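Local coordinates for decapping and exoribonuclease protein 1 (Kluyveromyces lactis, PDB 4GPS) that removes NAD and N7-methylguanosine caps from RNA 5' ends and degrades RNA as a divalent-metal-dependent 5'-3' exoribonuclease, at residues 394-399 against 415-420; 89-94 against 105-110. All blocks are in the same frame, centred on the assembly; numbering follows the deposited sequence.

Contact 1: residues 394-399 against 415-420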
loop_
_atom_site.group_PDB
_atom_site.type_symbol
_atom_site.label_atom_id
_atom_site.label_comp_id
_atom_site.label_asym_id
_atom_site.label_seq_id
_atom_site.Cartn_x
_atom_site.Cartn_y
_atom_site.Cartn_z
ATOM N N GLU A 394 -21.762 -1.893 23.346
ATOM C CA GLU A 394 -22.194 -0.852 24.273
ATOM C C GLU A 394 -22.474 0.484 23.564
ATOM O O GLU A 394 -22.093 1.548 24.064
ATOM C CB GLU A 394 -21.091 -0.648 25.321
ATOM C CG GLU A 394 -20.584 -1.938 25.989
ATOM C CD GLU A 394 -19.230 -1.759 26.698
ATOM O OE1 GLU A 394 -18.873 -2.633 27.530
ATOM O OE2 GLU A 394 -18.519 -0.757 26.419
ATOM N N SER A 395 -23.137 0.435 22.409
ATOM C CA SER A 395 -23.437 1.650 21.655
ATOM C C SER A 395 -24.446 1.416 20.528
ATOM O O SER A 395 -24.734 0.277 20.159
ATOM C CB SER A 395 -22.139 2.233 21.079
ATOM O OG SER A 395 -22.382 3.349 20.235
ATOM N N THR A 396 -24.980 2.515 20.000
ATOM C CA THR A 396 -25.963 2.509 18.910
ATOM C C THR A 396 -25.225 2.901 17.631
ATOM O O THR A 396 -25.791 2.929 16.528
ATOM C CB THR A 396 -27.068 3.568 19.152
ATOM O OG1 THR A 396 -27.426 3.574 20.540
ATOM C CG2 THR A 396 -28.308 3.262 18.311
ATOM N N SER A 397 -23.951 3.226 17.794
ATOM C CA SER A 397 -23.147 3.634 16.660
ATOM C C SER A 397 -22.323 2.475 16.116
ATOM O O SER A 397 -21.649 1.763 16.862
ATOM C CB SER A 397 -22.222 4.809 17.050
ATOM O OG SER A 397 -22.905 6.061 17.050
ATOM N N THR A 398 -22.413 2.287 14.806
ATOM C CA THR A 398 -21.654 1.253 14.141
ATOM C C THR A 398 -20.406 1.922 13.535
ATOM O O THR A 398 -19.440 1.248 13.169
ATOM C CB THR A 398 -22.508 0.560 13.025
ATOM O OG1 THR A 398 -22.995 1.530 12.075
ATOM C CG2 THR A 398 -23.672 -0.156 13.639
ATOM N N THR A 399 -20.420 3.253 13.428
ATOM C CA THR A 399 -19.279 3.950 12.848
ATOM C C THR A 399 -18.508 4.797 13.885
ATOM O O THR A 399 -19.105 5.520 14.684
ATOM C CB THR A 399 -19.725 4.816 11.630
ATOM O OG1 THR A 399 -20.481 4.005 10.710
ATOM C CG2 THR A 399 -18.515 5.360 10.900
ATOM N N ALA A 415 -19.253 8.145 15.752
ATOM C CA ALA A 415 -19.624 9.134 14.745
ATOM C C ALA A 415 -21.144 9.018 14.604
ATOM O O ALA A 415 -21.708 7.962 14.879
ATOM C CB ALA A 415 -18.949 8.823 13.443
ATOM N N SER A 416 -21.807 10.082 14.175
ATOM C CA SER A 416 -23.266 10.053 14.055
ATOM C C SER A 416 -23.860 8.880 13.285
ATOM O O SER A 416 -23.332 8.485 12.248
ATOM C CB SER A 416 -23.770 11.340 13.404
ATOM O OG SER A 416 -25.191 11.323 13.337
ATOM N N GLN A 417 -24.972 8.343 13.780
ATOM C CA GLN A 417 -25.653 7.243 13.101
ATOM C C GLN A 417 -26.546 7.799 11.971
ATOM O O GLN A 417 -27.254 7.047 11.303
ATOM C CB GLN A 417 -26.515 6.473 14.082
ATOM C CG GLN A 417 -27.749 7.240 14.510
ATOM C CD GLN A 417 -28.166 6.902 15.928
ATOM O OE1 GLN A 417 -28.220 5.723 16.305
ATOM N NE2 GLN A 417 -28.466 7.934 16.729
ATOM N N PHE A 418 -26.507 9.116 11.759
ATOM C CA PHE A 418 -27.306 9.748 10.709
ATOM C C PHE A 418 -26.419 10.248 9.582
ATOM O O PHE A 418 -26.886 10.860 8.622
ATOM C CB PHE A 418 -28.115 10.914 11.292
ATOM C CG PHE A 418 -29.121 10.486 12.321
ATOM C CD1 PHE A 418 -29.034 10.948 13.638
ATOM C CD2 PHE A 418 -30.113 9.561 11.988
ATOM C CE1 PHE A 418 -29.909 10.494 14.609
ATOM C CE2 PHE A 418 -31.005 9.091 12.953
ATOM C CZ PHE A 418 -30.896 9.562 14.276
ATOM N N VAL A 419 -25.132 9.965 9.699
ATOM C CA VAL A 419 -24.185 10.416 8.702
ATOM C C VAL A 419 -23.457 9.274 7.992
ATOM O O VAL A 419 -22.897 8.391 8.640
ATOM C CB VAL A 419 -23.135 11.342 9.356
ATOM C CG1 VAL A 419 -22.034 11.691 8.353
ATOM C CG2 VAL A 419 -23.818 12.585 9.893
ATOM N N THR A 420 -23.480 9.277 6.663
ATOM C CA THR A 420 -22.752 8.250 5.927
ATOM C C THR A 420 -21.667 8.901 5.080
ATOM O O THR A 420 -21.925 9.847 4.339
ATOM C CB THR A 420 -23.653 7.399 5.006
ATOM O OG1 THR A 420 -24.651 6.735 5.783
ATOM C CG2 THR A 420 -22.824 6.327 4.342
HETATM O O HOH W 1 -22.630 5.300 13.486
#
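The open end of an antiparallel beta hairpin, strands 399-404 and 409-414, is closed where Thr399 and Ser397 meet Ala415 at the surface of this PD-(D/E)XK nuclease fold. The last rung is a backbone bond, Ala415 N giving to Thr399 O at 2.8 Å and nearly straight, 169° at the hydrogen. The small CB of Ala415 lies against that same carbonyl, 3.5 Å from Thr399 O. Beyond this rung side chain and solvent take over from backbone. Ser397 OG donates to Ala415 O at 3.1 Å, coming in 31° off the carbonyl plane; with OG beside its own backbone N (chi1 -80°), the short serine arm reaches across to the carbonyl of the other chain segment. Water 1 approaches the same carbonyl, accepting from Thr399 N at 3.0 Å. With an alanine in place of Ser397, Ala415 O would probably lose its serine donor and be left to the water alone among the partners described. Two ST turns shape the approaches: Ser395 OG accepts from Ser397 N, and Ser416 OG from Phe418 N within the type I turn 416-419. Thr399 OG1 is held by Thr203 of the adjoining strand. Farther out, Gln417 CG lies over the centre of the Phe418 ring, and beyond the bend at chi2 its amide OE1 touches Thr396 CG2 at 3.2 Å.

Contact 2: residues 89-94 against 105-110; sequences VHNCSY and EASRKP
Hydroxyl groups link Asn91 and Ser93, on one side of strand 86-95, to Ser107 and Arg108 in the loop that follows strand 100-103. Ser93 OG accepts from Arg108 N at 3.0 Å, with 161° at the hydrogen; a chi1 of 42° turns OG to meet that N-H. Ser107 OG lies 2.7 Å from Asn91 OD1, but its one proton could go instead to Asn104 O, so the donor's choice is unsettled. The amide of Asn91 also donates, ND2 giving to Glu88 and, at 3.1 Å, to water 2.

Van der Waals packing is close because the loop residue is small: Ser107 CB sits 3.4 Å from Ser93 OG and 3.9 Å from Cys92 CA.

The charged groups lie at the margin. Lys109, bent at chi2 and chi4, curls back so that NZ makes weak bonds to Ser107 O and water 2, and its CE passes Asn91 OD1 at 4.1 Å. Arg108 forms a long, weak ion pair with Glu259.

Small polar residues here let the loop after a beta hairpin, strands 86-95 and 100-103, fold back onto the hairpin's first strand, beside Tyr261 of strand 259-268, in the PD-(D/E)XK nuclease fold of the DXO/Dom3Z family.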
loop_
_atom_site.group_PDB
_atom_site.type_symbol
_atom_site.label_atom_id
_atom_site.label_comp_id
_atom_site.label_asym_id
_atom_site.label_seq_id
_atom_site.Cartn_x
_atom_site.Cartn_y
_atom_site.Cartn_z
ATOM N N VAL A 89 -8.040 -12.919 -4.440
ATOM C CA VAL A 89 -9.301 -13.649 -4.509
ATOM C C VAL A 89 -10.205 -13.145 -5.651
ATOM O O VAL A 89 -11.076 -13.862 -6.098
ATOM C CB VAL A 89 -10.059 -13.589 -3.143
ATOM C CG1 VAL A 89 -9.206 -14.243 -2.032
ATOM C CG2 VAL A 89 -10.370 -12.143 -2.781
ATOM N N HIS A 90 -10.006 -11.914 -6.111
ATOM C CA HIS A 90 -10.783 -11.361 -7.235
ATOM C C HIS A 90 -9.940 -10.230 -7.813
ATOM O O HIS A 90 -8.992 -9.774 -7.173
ATOM C CB HIS A 90 -12.100 -10.737 -6.765
ATOM C CG HIS A 90 -13.132 -11.728 -6.337
ATOM N ND1 HIS A 90 -13.862 -12.476 -7.235
ATOM C CD2 HIS A 90 -13.556 -12.099 -5.103
ATOM C CE1 HIS A 90 -14.692 -13.262 -6.574
ATOM N NE2 HIS A 90 -14.527 -13.052 -5.280
ATOM N N ASN A 91 -10.270 -9.808 -9.028
ATOM C CA ASN A 91 -9.631 -8.669 -9.621
ATOM C C ASN A 91 -10.682 -8.063 -10.526
ATOM O O ASN A 91 -11.671 -8.716 -10.829
ATOM C CB ASN A 91 -8.363 -9.039 -10.386
ATOM C CG ASN A 91 -8.613 -10.005 -11.483
ATOM O OD1 ASN A 91 -9.304 -9.700 -12.454
ATOM N ND2 ASN A 91 -8.040 -11.191 -11.354
ATOM N N CYS A 92 -10.519 -6.798 -10.899
ATOM C CA CYS A 92 -11.489 -6.180 -11.777
ATOM C C CYS A 92 -10.976 -4.904 -12.381
ATOM O O CYS A 92 -10.158 -4.208 -11.785
ATOM C CB CYS A 92 -12.792 -5.884 -11.047
ATOM S SG CYS A 92 -12.633 -4.677 -9.746
ATOM N N SER A 93 -11.432 -4.626 -13.593
ATOM C CA SER A 93 -11.054 -3.402 -14.255
ATOM C C SER A 93 -12.306 -2.529 -14.244
ATOM O O SER A 93 -13.436 -2.996 -14.434
ATOM C CB SER A 93 -10.537 -3.664 -15.673
ATOM O OG SER A 93 -11.322 -4.617 -16.336
ATOM N N TYR A 94 -12.093 -1.264 -13.947
ATOM C CA TYR A 94 -13.176 -0.334 -13.858
ATOM C C TYR A 94 -13.046 0.661 -15.007
ATOM O O TYR A 94 -12.125 1.480 -15.012
ATOM C CB TYR A 94 -13.101 0.345 -12.480
ATOM C CG TYR A 94 -13.968 1.572 -12.313
ATOM C CD1 TYR A 94 -15.196 1.685 -12.973
ATOM C CD2 TYR A 94 -13.582 2.606 -11.460
ATOM C CE1 TYR A 94 -16.010 2.786 -12.791
ATOM C CE2 TYR A 94 -14.394 3.709 -11.266
ATOM C CZ TYR A 94 -15.607 3.788 -11.933
ATOM O OH TYR A 94 -16.437 4.852 -11.701
ATOM N N GLU A 105 -11.997 -13.048 -15.043
ATOM C CA GLU A 105 -11.725 -13.461 -16.433
ATOM C C GLU A 105 -12.207 -12.419 -17.449
ATOM O O GLU A 105 -11.814 -12.447 -18.609
ATOM C CB GLU A 105 -12.371 -14.828 -16.739
ATOM C CG GLU A 105 -13.863 -14.898 -16.407
ATOM C CD GLU A 105 -14.523 -16.209 -16.851
ATOM O OE1 GLU A 105 -15.173 -16.235 -17.928
ATOM O OE2 GLU A 105 -14.390 -17.221 -16.123
ATOM N N ALA A 106 -13.038 -11.487 -16.999
ATOM C CA ALA A 106 -13.539 -10.447 -17.882
ATOM C C ALA A 106 -12.728 -9.163 -17.807
ATOM O O ALA A 106 -12.882 -8.298 -18.675
ATOM C CB ALA A 106 -15.011 -10.134 -17.557
ATOM N N SER A 107 -11.878 -9.022 -16.781
ATOM C CA SER A 107 -11.083 -7.796 -16.636
ATOM C C SER A 107 -9.918 -7.705 -17.632
ATOM O O SER A 107 -9.423 -8.720 -18.163
ATOM C CB SER A 107 -10.536 -7.677 -15.215
ATOM O OG SER A 107 -9.526 -8.649 -14.982
ATOM N N ARG A 108 -9.506 -6.471 -17.892
ATOM C CA ARG A 108 -8.391 -6.212 -18.802
ATOM C C ARG A 108 -7.213 -5.804 -17.932
ATOM O O ARG A 108 -7.273 -4.798 -17.227
ATOM C CB ARG A 108 -8.727 -5.073 -19.781
ATOM C CG ARG A 108 -9.983 -5.343 -20.598
ATOM C CD ARG A 108 -10.592 -4.048 -21.094
ATOM N NE ARG A 108 -12.016 -4.201 -21.369
ATOM C CZ ARG A 108 -12.882 -3.190 -21.350
ATOM N NH1 ARG A 108 -12.453 -1.961 -21.069
ATOM N NH2 ARG A 108 -14.175 -3.403 -21.597
ATOM N N LYS A 109 -6.149 -6.594 -17.975
ATOM C CA LYS A 109 -4.972 -6.319 -17.166
ATOM C C LYS A 109 -4.037 -5.370 -17.902
ATOM O O LYS A 109 -3.661 -5.626 -19.029
ATOM C CB LYS A 109 -4.242 -7.628 -16.849
ATOM C CG LYS A 109 -5.123 -8.887 -16.830
ATOM C CD LYS A 109 -5.939 -9.005 -15.566
ATOM C CE LYS A 109 -6.488 -10.425 -15.385
ATOM N NZ LYS A 109 -7.664 -10.771 -16.240
ATOM N N PRO A 110 -3.658 -4.253 -17.271
ATOM C CA PRO A 110 -2.749 -3.312 -17.949
ATOM C C PRO A 110 -1.407 -4.028 -18.176
ATOM O O PRO A 110 -0.808 -4.577 -17.240
ATOM C CB PRO A 110 -2.617 -2.140 -16.954
ATOM C CG PRO A 110 -3.811 -2.273 -16.082
ATOM C CD PRO A 110 -3.986 -3.787 -15.919
HETATM O O HOH W 2 -8.244 -12.897 -13.914
#

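Contact 2 comes first along the chain and closes before contact 1 opens. Their centres lie 34 Å apart and their nearest atoms about 17 Å, without touching. Contact 1 closes the open end of hairpin 399-404/409-414, its first segment leading from helix 370-393 and its second leaving strand 409-414; contact 2 sets the loop after strand 100-103 against strand 86-95. Both belong to the RAI1-like nuclease region. Strand 259-268 beside contact 2 pairs with strand 273-285, which carries Glu280 and the metal ligand Asp282. Thus the buried contact 2 lies about 11 Å from the metal site (Lys109 to Asp282 side chains), while contact 1 closes a surface hairpin away from the metal and substrate sites.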